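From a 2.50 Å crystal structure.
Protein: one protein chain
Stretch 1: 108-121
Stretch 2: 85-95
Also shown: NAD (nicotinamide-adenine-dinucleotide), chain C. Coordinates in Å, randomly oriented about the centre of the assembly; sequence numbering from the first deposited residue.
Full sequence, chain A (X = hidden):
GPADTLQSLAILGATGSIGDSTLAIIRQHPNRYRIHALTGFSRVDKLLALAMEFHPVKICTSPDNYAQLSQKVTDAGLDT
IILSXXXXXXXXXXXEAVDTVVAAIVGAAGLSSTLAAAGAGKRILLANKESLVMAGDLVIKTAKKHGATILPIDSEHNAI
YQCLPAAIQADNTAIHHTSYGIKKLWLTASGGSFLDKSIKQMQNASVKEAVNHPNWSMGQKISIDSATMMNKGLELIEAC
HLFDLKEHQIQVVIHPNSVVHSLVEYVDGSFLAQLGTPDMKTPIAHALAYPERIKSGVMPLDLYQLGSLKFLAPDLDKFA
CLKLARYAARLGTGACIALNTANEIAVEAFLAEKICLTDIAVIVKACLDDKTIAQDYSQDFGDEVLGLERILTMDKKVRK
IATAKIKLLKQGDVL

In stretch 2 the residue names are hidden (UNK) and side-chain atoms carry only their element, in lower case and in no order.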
# COMPACT_ATOMS: atom_id res chain seq x y z
N ALA A 108 -27.81 9.12 -11.97
CA ALA A 108 -28.92 8.42 -11.37
C ALA A 108 -29.48 7.41 -12.34
O ALA A 108 -30.04 6.40 -11.94
CB ALA A 108 -30.00 9.40 -10.98
N ALA A 109 -29.30 7.66 -13.62
CA ALA A 109 -29.79 6.72 -14.62
C ALA A 109 -29.29 5.28 -14.37
O ALA A 109 -29.89 4.34 -14.85
CB ALA A 109 -29.41 7.20 -16.01
N GLY A 110 -28.23 5.09 -13.59
CA GLY A 110 -27.68 3.76 -13.35
C GLY A 110 -28.17 3.06 -12.10
O GLY A 110 -27.78 1.94 -11.80
N LEU A 111 -29.06 3.71 -11.37
CA LEU A 111 -29.49 3.22 -10.08
C LEU A 111 -30.32 1.93 -10.14
O LEU A 111 -30.03 0.97 -9.43
CB LEU A 111 -30.23 4.34 -9.38
CG LEU A 111 -31.14 4.02 -8.23
CD1 LEU A 111 -30.51 3.09 -7.24
CD2 LEU A 111 -31.46 5.37 -7.63
N SER A 112 -31.34 1.88 -10.97
CA SER A 112 -32.24 0.74 -10.96
C SER A 112 -31.57 -0.54 -11.41
O SER A 112 -31.82 -1.58 -10.87
CB SER A 112 -33.40 1.06 -11.85
OG SER A 112 -33.41 2.48 -11.98
N SER A 113 -30.70 -0.47 -12.40
CA SER A 113 -30.00 -1.66 -12.84
C SER A 113 -28.91 -2.08 -11.86
O SER A 113 -28.65 -3.28 -11.69
CB SER A 113 -29.40 -1.46 -14.23
OG SER A 113 -28.77 -0.20 -14.29
N THR A 114 -28.29 -1.11 -11.19
CA THR A 114 -27.39 -1.46 -10.10
C THR A 114 -28.14 -2.25 -9.03
O THR A 114 -27.65 -3.27 -8.61
CB THR A 114 -26.71 -0.23 -9.50
OG1 THR A 114 -26.05 0.49 -10.53
CG2 THR A 114 -25.68 -0.64 -8.40
N LEU A 115 -29.33 -1.82 -8.65
CA LEU A 115 -30.12 -2.56 -7.70
C LEU A 115 -30.54 -3.92 -8.19
O LEU A 115 -30.46 -4.90 -7.45
CB LEU A 115 -31.39 -1.81 -7.34
CG LEU A 115 -31.22 -0.62 -6.42
CD1 LEU A 115 -32.52 0.15 -6.38
CD2 LEU A 115 -30.85 -1.05 -5.03
N ALA A 116 -31.06 -3.97 -9.40
CA ALA A 116 -31.42 -5.26 -10.02
C ALA A 116 -30.26 -6.25 -9.92
O ALA A 116 -30.45 -7.41 -9.59
CB ALA A 116 -31.82 -5.06 -11.48
N ALA A 117 -29.06 -5.77 -10.23
CA ALA A 117 -27.87 -6.60 -10.10
C ALA A 117 -27.62 -7.01 -8.61
O ALA A 117 -27.34 -8.17 -8.32
CB ALA A 117 -26.67 -5.87 -10.69
N ALA A 118 -27.75 -6.10 -7.67
CA ALA A 118 -27.61 -6.49 -6.27
C ALA A 118 -28.73 -7.47 -5.89
O ALA A 118 -28.47 -8.48 -5.22
CB ALA A 118 -27.59 -5.29 -5.36
N GLY A 119 -29.94 -7.22 -6.39
CA GLY A 119 -31.09 -8.08 -6.10
C GLY A 119 -30.93 -9.50 -6.61
O GLY A 119 -31.54 -10.43 -6.08
N ALA A 120 -30.12 -9.65 -7.67
CA ALA A 120 -29.93 -10.91 -8.38
C ALA A 120 -28.71 -11.62 -7.89
O ALA A 120 -28.40 -12.73 -8.34
CB ALA A 120 -29.78 -10.63 -9.86
N GLY A 121 -27.97 -10.96 -7.02
CA GLY A 121 -26.85 -11.55 -6.38
C GLY A 121 -25.67 -11.61 -7.29
O GLY A 121 -25.00 -12.62 -7.33
N UNK A 85 -34.55 0.97 -22.94
CA UNK A 85 -34.86 1.59 -21.64
C UNK A 85 -34.48 0.87 -20.36
O UNK A 85 -33.74 -0.12 -20.35
N UNK A 86 -34.99 1.38 -19.27
CA UNK A 86 -34.67 0.87 -17.96
C UNK A 86 -35.08 -0.59 -17.83
O UNK A 86 -34.47 -1.39 -17.13
o UNK A 86 -33.65 3.47 -16.57
o UNK A 86 -35.65 4.06 -17.25
c UNK A 86 -34.84 3.19 -16.90
c UNK A 86 -35.35 1.73 -16.89
N UNK A 87 -36.11 -0.93 -18.55
CA UNK A 87 -36.63 -2.26 -18.52
C UNK A 87 -35.56 -3.22 -19.04
O UNK A 87 -35.36 -4.29 -18.48
c UNK A 87 -37.92 -2.31 -19.35
c UNK A 87 -38.95 -1.22 -18.95
c UNK A 87 -39.00 0.02 -19.89
o UNK A 87 -38.07 0.88 -19.88
o UNK A 87 -40.02 0.14 -20.63
N UNK A 88 -34.87 -2.80 -20.11
CA UNK A 88 -33.79 -3.58 -20.71
C UNK A 88 -32.59 -3.73 -19.80
O UNK A 88 -31.97 -4.78 -19.74
N UNK A 89 -32.25 -2.66 -19.10
CA UNK A 89 -31.12 -2.68 -18.21
C UNK A 89 -31.38 -3.63 -17.03
O UNK A 89 -30.51 -4.42 -16.66
c UNK A 89 -29.48 -0.60 -19.68
c UNK A 89 -30.84 -1.27 -17.71
c UNK A 89 -30.36 1.17 -18.17
c UNK A 89 -30.61 -0.20 -18.78
N UNK A 90 -32.57 -3.57 -16.48
CA UNK A 90 -32.95 -4.43 -15.36
C UNK A 90 -32.83 -5.89 -15.77
O UNK A 90 -32.28 -6.70 -15.05
c UNK A 90 -35.57 -1.88 -14.17
c UNK A 90 -34.29 -2.70 -14.09
c UNK A 90 -34.92 -5.10 -13.85
c UNK A 90 -34.37 -4.05 -14.82
N UNK A 91 -33.30 -6.20 -16.96
CA UNK A 91 -33.22 -7.53 -17.49
C UNK A 91 -31.81 -8.05 -17.63
O UNK A 91 -31.52 -9.16 -17.25
c UNK A 91 -34.17 -8.95 -19.40
o UNK A 91 -35.80 -8.15 -21.10
c UNK A 91 -33.89 -7.56 -18.86
c UNK A 91 -34.82 -8.93 -20.79
o UNK A 91 -34.33 -9.77 -21.57
N UNK A 92 -30.93 -7.24 -18.20
CA UNK A 92 -29.55 -7.63 -18.39
C UNK A 92 -28.88 -7.77 -17.06
O UNK A 92 -28.14 -8.73 -16.84
c UNK A 92 -29.07 -6.80 -20.69
c UNK A 92 -28.81 -6.58 -19.21
c UNK A 92 -27.31 -6.65 -18.97
c UNK A 92 -28.92 -5.53 -21.49
N UNK A 93 -29.15 -6.82 -16.16
CA UNK A 93 -28.56 -6.85 -14.83
C UNK A 93 -28.97 -8.04 -13.98
O UNK A 93 -28.20 -8.42 -13.10
c UNK A 93 -28.86 -5.57 -14.09
N UNK A 94 -30.14 -8.63 -14.23
CA UNK A 94 -30.60 -9.79 -13.44
C UNK A 94 -30.62 -11.10 -14.20
O UNK A 94 -31.11 -12.12 -13.71
c UNK A 94 -31.99 -9.53 -12.85
o UNK A 94 -32.91 -9.17 -13.84
N UNK A 95 -30.04 -11.07 -15.38
CA UNK A 95 -30.10 -12.18 -16.29
C UNK A 95 -29.43 -13.39 -15.65
O UNK A 95 -28.29 -13.31 -15.15
c UNK A 95 -29.43 -11.73 -17.61
c UNK A 95 -29.56 -12.74 -18.72
o UNK A 95 -29.29 -13.93 -18.45
o UNK A 95 -29.89 -12.32 -19.87
PA NAD C . -19.54 8.51 -19.96
O1A NAD C . -20.33 9.77 -19.95
O2A NAD C . -18.24 8.40 -20.72
O5B NAD C . -20.45 7.22 -20.30
C5B NAD C . -21.68 6.92 -19.66
C4B NAD C . -22.28 5.61 -20.20
O4B NAD C . -23.60 5.49 -19.64
C3B NAD C . -22.42 5.58 -21.73
O3B NAD C . -22.18 4.27 -22.26
C2B NAD C . -23.87 5.98 -21.95
O2B NAD C . -24.48 5.32 -23.05
C1B NAD C . -24.59 5.59 -20.66
N9A NAD C . -25.66 6.57 -20.32
C8A NAD C . -25.52 7.91 -20.27
N7A NAD C . -26.69 8.51 -19.93
C5A NAD C . -27.61 7.56 -19.77
C6A NAD C . -29.05 7.57 -19.43
N6A NAD C . -29.69 8.75 -19.18
N1A NAD C . -29.64 6.36 -19.37
C2A NAD C . -28.98 5.20 -19.65
N3A NAD C . -27.67 5.11 -19.98
C4A NAD C . -26.94 6.26 -20.04
O3 NAD C . -19.26 8.18 -18.39
PN NAD C . -17.90 7.72 -17.66
O1N NAD C . -17.04 8.96 -17.60
O2N NAD C . -17.48 6.40 -18.25
O5D NAD C . -18.55 7.46 -16.21
C5D NAD C . -19.23 6.25 -15.90
C4D NAD C . -19.40 6.12 -14.38
O4D NAD C . -18.20 5.69 -13.75
C3D NAD C . -19.76 7.46 -13.77
O3D NAD C . -20.66 7.20 -12.69
C2D NAD C . -18.44 8.03 -13.30
O2D NAD C . -18.63 8.98 -12.25
C1D NAD C . -17.69 6.75 -12.91
N1N NAD C . -16.23 6.88 -13.05
C2N NAD C . -15.67 7.14 -14.25
C3N NAD C . -14.27 7.30 -14.38
C7N NAD C . -13.60 7.56 -15.71
O7N NAD C . -12.40 7.41 -15.81
N7N NAD C . -14.32 7.93 -16.76
C4N NAD C . -13.49 7.19 -13.24
C5N NAD C . -14.10 6.92 -12.05
C6N NAD C . -15.47 6.77 -11.95

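Position 85 carries no side-chain atoms and touches nothing on stretch 1, so it is Gly-85. Its phi of 52° favours glycine, and its O accepts a bond from N of position 89 at 3.2 Å. Position 86 has two carbons, the second bearing two oxygens; its CA-to-CB bond points sideways, yet the end comes nearer, one oxygen lying 4.2 Å from O of Ala-109. This is Asp-86, and the approach of its OD2 is a loose contact between two acceptors and no hydrogen bond; an acid suits this exposed turn. Position 87 has three carbons, the third carrying two oxygens, and touches nothing on stretch 1. It is Glu-87, a charged residue on an exposed face.

Position 88 again has no side-chain atoms and is Gly-88, a buried site within regular helix. Position 89 shows four carbons forked at the second; its CB points toward stretch 1 and lies 3.8 Å from CB of Ser-113. This is Leu-89, an apolar chain suited to a buried setting. Position 90 also has four carbons, but forked at the first, with one arm two carbons long, and one of its carbons packs 3.9 Å from CB of Ala-116: Ile-90. The carbon at Ala-116 is CG2, while CG1 lies 4.2 Å from O of Ser-112, so the branched chain covers this flank of the neighbouring helix despite its own exposure.

Position 91 has three carbons, the last with two oxygens, and points away from stretch 1. This is Glu-91, whose OE2 is hydrogen-bonded elsewhere in the structure. Position 92 repeats the fork at the first carbon with one longer arm, giving Ile-92, buried but out of contact with stretch 1. Position 93 has one carbon, pointing toward stretch 1, 3.3 Å from O of Ser-113 and 4.0 Å from CB of Ala-116: this is Ala-93. So small a side chain fits where the backbones are this close.

Position 94 has one carbon and then one oxygen, and its CB lies 3.9 Å from CB of Ala-120: Ser-94. Its OG donates to O of Ile-90 at 2.8 Å, turning the hydroxyl back onto its own helix. Position 95 has two carbons, the second with two oxygens, and points away: Asp-95, its carboxylate bonded outside this contact.

The two helices run roughly parallel, crossing at -25° with axes 8.0 Å apart. Small residues permit that approach: Ala-116 and Ala-117 meet Ala-93, and CA of Ala-117 makes a CA-H...O contact with O of Ala-93 at 3.5 Å. No hydrogen bond joins the stretches; close packing supplies the contact.

Stretch 2 (85-95) GDEGLIEIASD
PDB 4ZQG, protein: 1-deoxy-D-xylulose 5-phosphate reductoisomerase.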